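Local atomic coordinates of Lactamase_B domain-containing protein (Pontibacter korlensis, PDB entry 6XFR), a protein that probably hydrolyses beta-lactam antibiotics with the help of bound zinc ions, as a class B1 metallo-beta-lactamase. Residues 87-101 and 110-122. Residues are numbered along the deposited sequence; the frame is centred on the assembly and turned at random.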
# COMPACT_ATOMS: atom_id res chain seq x y z
N MET B 87 -5.51 22.85 -10.20
CA MET B 87 -4.77 24.02 -9.73
C MET B 87 -5.67 25.25 -9.58
O MET B 87 -5.62 25.95 -8.57
CB MET B 87 -3.62 24.33 -10.68
CG MET B 87 -3.03 25.72 -10.55
SD MET B 87 -1.51 25.93 -11.53
CE MET B 87 -2.05 25.52 -13.18
N GLU B 88 -6.45 25.55 -10.62
CA GLU B 88 -7.39 26.66 -10.54
C GLU B 88 -8.29 26.51 -9.31
O GLU B 88 -8.54 27.49 -8.59
CB GLU B 88 -8.20 26.74 -11.84
CG GLU B 88 -7.28 26.93 -13.05
CD GLU B 88 -7.82 26.33 -14.36
OE1 GLU B 88 -8.84 25.58 -14.34
OE2 GLU B 88 -7.21 26.60 -15.43
N ALA B 89 -8.81 25.30 -9.06
CA ALA B 89 -9.61 25.08 -7.86
C ALA B 89 -8.81 25.36 -6.59
O ALA B 89 -9.33 25.91 -5.62
CB ALA B 89 -10.14 23.65 -7.88
N VAL B 90 -7.53 24.98 -6.58
CA VAL B 90 -6.68 25.22 -5.42
C VAL B 90 -6.43 26.72 -5.23
O VAL B 90 -6.54 27.25 -4.12
CB VAL B 90 -5.37 24.43 -5.57
CG1 VAL B 90 -4.28 24.94 -4.65
CG2 VAL B 90 -5.61 22.96 -5.37
N GLN B 91 -6.11 27.42 -6.32
CA GLN B 91 -5.74 28.82 -6.24
C GLN B 91 -6.94 29.71 -5.91
O GLN B 91 -6.78 30.76 -5.27
CB GLN B 91 -5.14 29.25 -7.57
CG GLN B 91 -3.71 28.82 -7.77
CD GLN B 91 -3.18 29.21 -9.14
OE1 GLN B 91 -3.94 29.29 -10.10
NE2 GLN B 91 -1.88 29.48 -9.23
N ARG B 92 -8.14 29.29 -6.30
CA ARG B 92 -9.33 30.01 -5.91
C ARG B 92 -9.58 29.99 -4.41
O ARG B 92 -10.45 30.72 -3.95
CB ARG B 92 -10.54 29.43 -6.58
CG ARG B 92 -11.72 30.22 -6.29
CD ARG B 92 -12.72 29.94 -7.32
NE ARG B 92 -13.79 29.13 -6.77
CZ ARG B 92 -14.86 29.64 -6.19
NH1 ARG B 92 -14.99 30.96 -6.10
NH2 ARG B 92 -15.81 28.84 -5.72
N GLN B 93 -8.93 29.11 -3.65
CA GLN B 93 -9.00 29.17 -2.20
C GLN B 93 -7.75 29.80 -1.58
O GLN B 93 -7.47 29.55 -0.41
CB GLN B 93 -9.23 27.77 -1.63
CG GLN B 93 -10.68 27.54 -1.05
CD GLN B 93 -11.70 27.34 -2.15
OE1 GLN B 93 -11.54 26.48 -3.01
NE2 GLN B 93 -12.71 28.17 -2.15
N GLY B 94 -6.98 30.57 -2.34
CA GLY B 94 -5.85 31.29 -1.78
C GLY B 94 -4.62 30.47 -1.46
O GLY B 94 -3.69 30.98 -0.84
N VAL B 95 -4.61 29.20 -1.85
CA VAL B 95 -3.49 28.29 -1.61
C VAL B 95 -2.42 28.50 -2.68
O VAL B 95 -2.74 28.38 -3.88
CB VAL B 95 -3.98 26.85 -1.62
CG1 VAL B 95 -2.80 25.85 -1.51
CG2 VAL B 95 -5.02 26.65 -0.54
N PRO B 96 -1.16 28.73 -2.32
CA PRO B 96 -0.11 28.85 -3.35
C PRO B 96 0.25 27.51 -4.01
O PRO B 96 0.61 26.54 -3.34
CB PRO B 96 1.09 29.44 -2.59
CG PRO B 96 0.81 29.24 -1.17
CD PRO B 96 -0.69 29.12 -0.98
N VAL B 97 0.19 27.50 -5.34
CA VAL B 97 0.66 26.39 -6.16
C VAL B 97 2.07 26.71 -6.60
O VAL B 97 2.37 27.83 -7.03
CB VAL B 97 -0.23 26.17 -7.40
CG1 VAL B 97 0.29 24.99 -8.16
CG2 VAL B 97 -1.70 26.00 -7.01
N VAL B 98 2.95 25.72 -6.51
CA VAL B 98 4.38 25.91 -6.71
C VAL B 98 4.91 24.78 -7.56
O VAL B 98 4.68 23.61 -7.24
CB VAL B 98 5.11 25.97 -5.36
CG1 VAL B 98 6.61 26.06 -5.55
CG2 VAL B 98 4.61 27.16 -4.53
N THR B 99 5.67 25.12 -8.61
CA THR B 99 6.14 24.10 -9.54
C THR B 99 7.59 24.39 -9.92
O THR B 99 8.19 25.39 -9.51
CB THR B 99 5.21 24.02 -10.78
OG1 THR B 99 5.45 25.11 -11.66
CG2 THR B 99 3.74 24.05 -10.40
N SER B 100 8.19 23.48 -10.67
CA SER B 100 9.46 23.78 -11.30
C SER B 100 9.27 24.83 -12.39
O SER B 100 8.14 25.09 -12.84
CB SER B 100 10.09 22.50 -11.88
OG SER B 100 9.40 22.05 -13.03
N GLU B 101 10.38 25.46 -12.79
CA GLU B 101 10.32 26.46 -13.85
C GLU B 101 9.78 25.86 -15.13
O GLU B 101 8.88 26.43 -15.76
CB GLU B 101 11.71 27.05 -14.12
CG GLU B 101 11.84 28.51 -13.85
CD GLU B 101 13.18 29.09 -14.33
OE1 GLU B 101 13.49 28.99 -15.55
OE2 GLU B 101 13.92 29.68 -13.50
N ASN B 110 0.46 24.87 -22.96
CA ASN B 110 -0.65 23.95 -23.14
C ASN B 110 -1.91 24.49 -22.46
O ASN B 110 -2.82 23.72 -22.16
CB ASN B 110 -0.31 22.57 -22.58
CG ASN B 110 0.85 21.90 -23.30
OD1 ASN B 110 0.68 21.35 -24.38
ND2 ASN B 110 2.03 21.95 -22.69
N SER B 111 -1.97 25.81 -22.28
CA SER B 111 -3.11 26.51 -21.69
C SER B 111 -3.58 25.92 -20.36
O SER B 111 -4.77 25.94 -20.05
CB SER B 111 -4.27 26.56 -22.69
OG SER B 111 -4.00 27.49 -23.75
N LYS B 112 -2.64 25.43 -19.55
CA LYS B 112 -2.90 25.17 -18.14
C LYS B 112 -2.69 26.45 -17.33
O LYS B 112 -2.12 27.44 -17.81
CB LYS B 112 -1.98 24.06 -17.60
CG LYS B 112 -1.79 22.82 -18.49
CD LYS B 112 -3.06 21.98 -18.62
CE LYS B 112 -2.92 20.94 -19.72
NZ LYS B 112 -4.23 20.74 -20.38
N GLY B 113 -3.15 26.46 -16.08
CA GLY B 113 -2.93 27.66 -15.29
C GLY B 113 -1.48 28.08 -15.09
O GLY B 113 -0.56 27.41 -15.57
N THR B 114 -1.26 29.17 -14.35
CA THR B 114 0.08 29.63 -14.00
C THR B 114 0.35 29.41 -12.52
O THR B 114 -0.37 29.94 -11.66
CB THR B 114 0.26 31.10 -14.35
OG1 THR B 114 -0.46 31.41 -15.54
CG2 THR B 114 1.73 31.40 -14.55
N PRO B 115 1.38 28.67 -12.17
CA PRO B 115 1.80 28.58 -10.77
C PRO B 115 2.06 29.97 -10.19
O PRO B 115 2.37 30.92 -10.90
CB PRO B 115 3.10 27.80 -10.84
CG PRO B 115 3.17 27.23 -12.22
CD PRO B 115 2.30 28.01 -13.11
N ASP B 116 1.94 30.05 -8.87
CA ASP B 116 2.21 31.27 -8.11
C ASP B 116 3.70 31.49 -7.85
O ASP B 116 4.14 32.62 -7.71
CB ASP B 116 1.46 31.24 -6.76
CG ASP B 116 -0.05 31.07 -6.92
OD1 ASP B 116 -0.58 30.01 -6.50
OD2 ASP B 116 -0.72 31.97 -7.50
N VAL B 117 4.48 30.42 -7.74
CA VAL B 117 5.93 30.52 -7.59
C VAL B 117 6.53 29.37 -8.36
O VAL B 117 5.94 28.30 -8.45
CB VAL B 117 6.41 30.49 -6.12
CG1 VAL B 117 7.92 30.62 -6.07
CG2 VAL B 117 5.76 31.60 -5.36
N THR B 118 7.71 29.60 -8.93
CA THR B 118 8.46 28.52 -9.53
C THR B 118 9.83 28.43 -8.88
O THR B 118 10.34 29.40 -8.31
CB THR B 118 8.61 28.69 -11.05
OG1 THR B 118 9.05 30.01 -11.33
CG2 THR B 118 7.29 28.44 -11.74
N PHE B 119 10.39 27.23 -8.92
CA PHE B 119 11.74 26.97 -8.45
C PHE B 119 12.55 26.39 -9.59
O PHE B 119 12.06 25.52 -10.33
CB PHE B 119 11.69 26.03 -7.26
CG PHE B 119 11.16 26.67 -6.03
CD1 PHE B 119 9.78 26.83 -5.87
CD2 PHE B 119 12.01 27.18 -5.07
CE1 PHE B 119 9.27 27.46 -4.74
CE2 PHE B 119 11.53 27.82 -3.95
CZ PHE B 119 10.15 27.96 -3.78
N ALA B 120 13.78 26.88 -9.75
CA ALA B 120 14.71 26.35 -10.74
C ALA B 120 15.72 25.37 -10.17
O ALA B 120 16.54 24.84 -10.92
CB ALA B 120 15.45 27.49 -11.42
N THR B 121 15.71 25.15 -8.85
CA THR B 121 16.69 24.32 -8.15
C THR B 121 16.01 23.16 -7.42
O THR B 121 14.85 23.27 -6.99
CB THR B 121 17.53 25.18 -7.15
OG1 THR B 121 16.69 26.07 -6.40
CG2 THR B 121 18.58 25.95 -7.89
N ASP B 122 16.72 22.03 -7.30
CA ASP B 122 16.31 21.00 -6.34
C ASP B 122 16.25 21.58 -4.93
O ASP B 122 17.19 22.25 -4.48
CB ASP B 122 17.29 19.82 -6.36
CG ASP B 122 17.25 19.05 -7.68
OD1 ASP B 122 16.23 19.14 -8.39
OD2 ASP B 122 18.23 18.34 -8.01
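Met87, on the helix 87-91, lays its sulfur against the backbone where Thr114 joins Pro115, with SD 4.0 Å from Pro115 N; a long, flexible thioether suits this place, where a buried side chain must lie along a strip of main chain. One turn on, the extended side chain of Gln91 carries its amide to the loop 114-116. Its NE2 gives one N-H to Thr114 O at 2.9 Å, in the plane of the amide, and also bonds Asp116 OD1, which it meets from above the carboxylate plane. That oxygen has a second donor: Val97 N reaches its anti lone pair at 2.9 Å in a nearly straight bond (166°). A short acid is well placed here: with CG beside its own backbone N (chi1 -58°), OD1 reaches Val97 N, and the backbone N of Asp116 separately donates to Val97 O. From Val98 to Ser100 the chain pairs in parallel with Val117 to Phe119: Thr99 N donates to Val117 O at 3.2 Å, and Phe119 N to Thr99 O at 2.9 Å. The branched Val98 and Val117 suit the extended backbone and lie side by side on one face. On the other, Thr99 sets CG2 against Pro115 CG (3.7 Å), while its hydroxyl bonds Ser100 O. Ser100 is the N-cap of the next helix, its hydroxyl bonded to that of Thr103, and Glu101 N closes the ladder on Phe119 O. Together the strands 98-100 and 117-119 and the helix 101-109 form a beta-alpha-beta unit; Ala104 of that helix covers Thr99, Pro115 and Thr118, while strand 71-75 packs against Val98 through Val73.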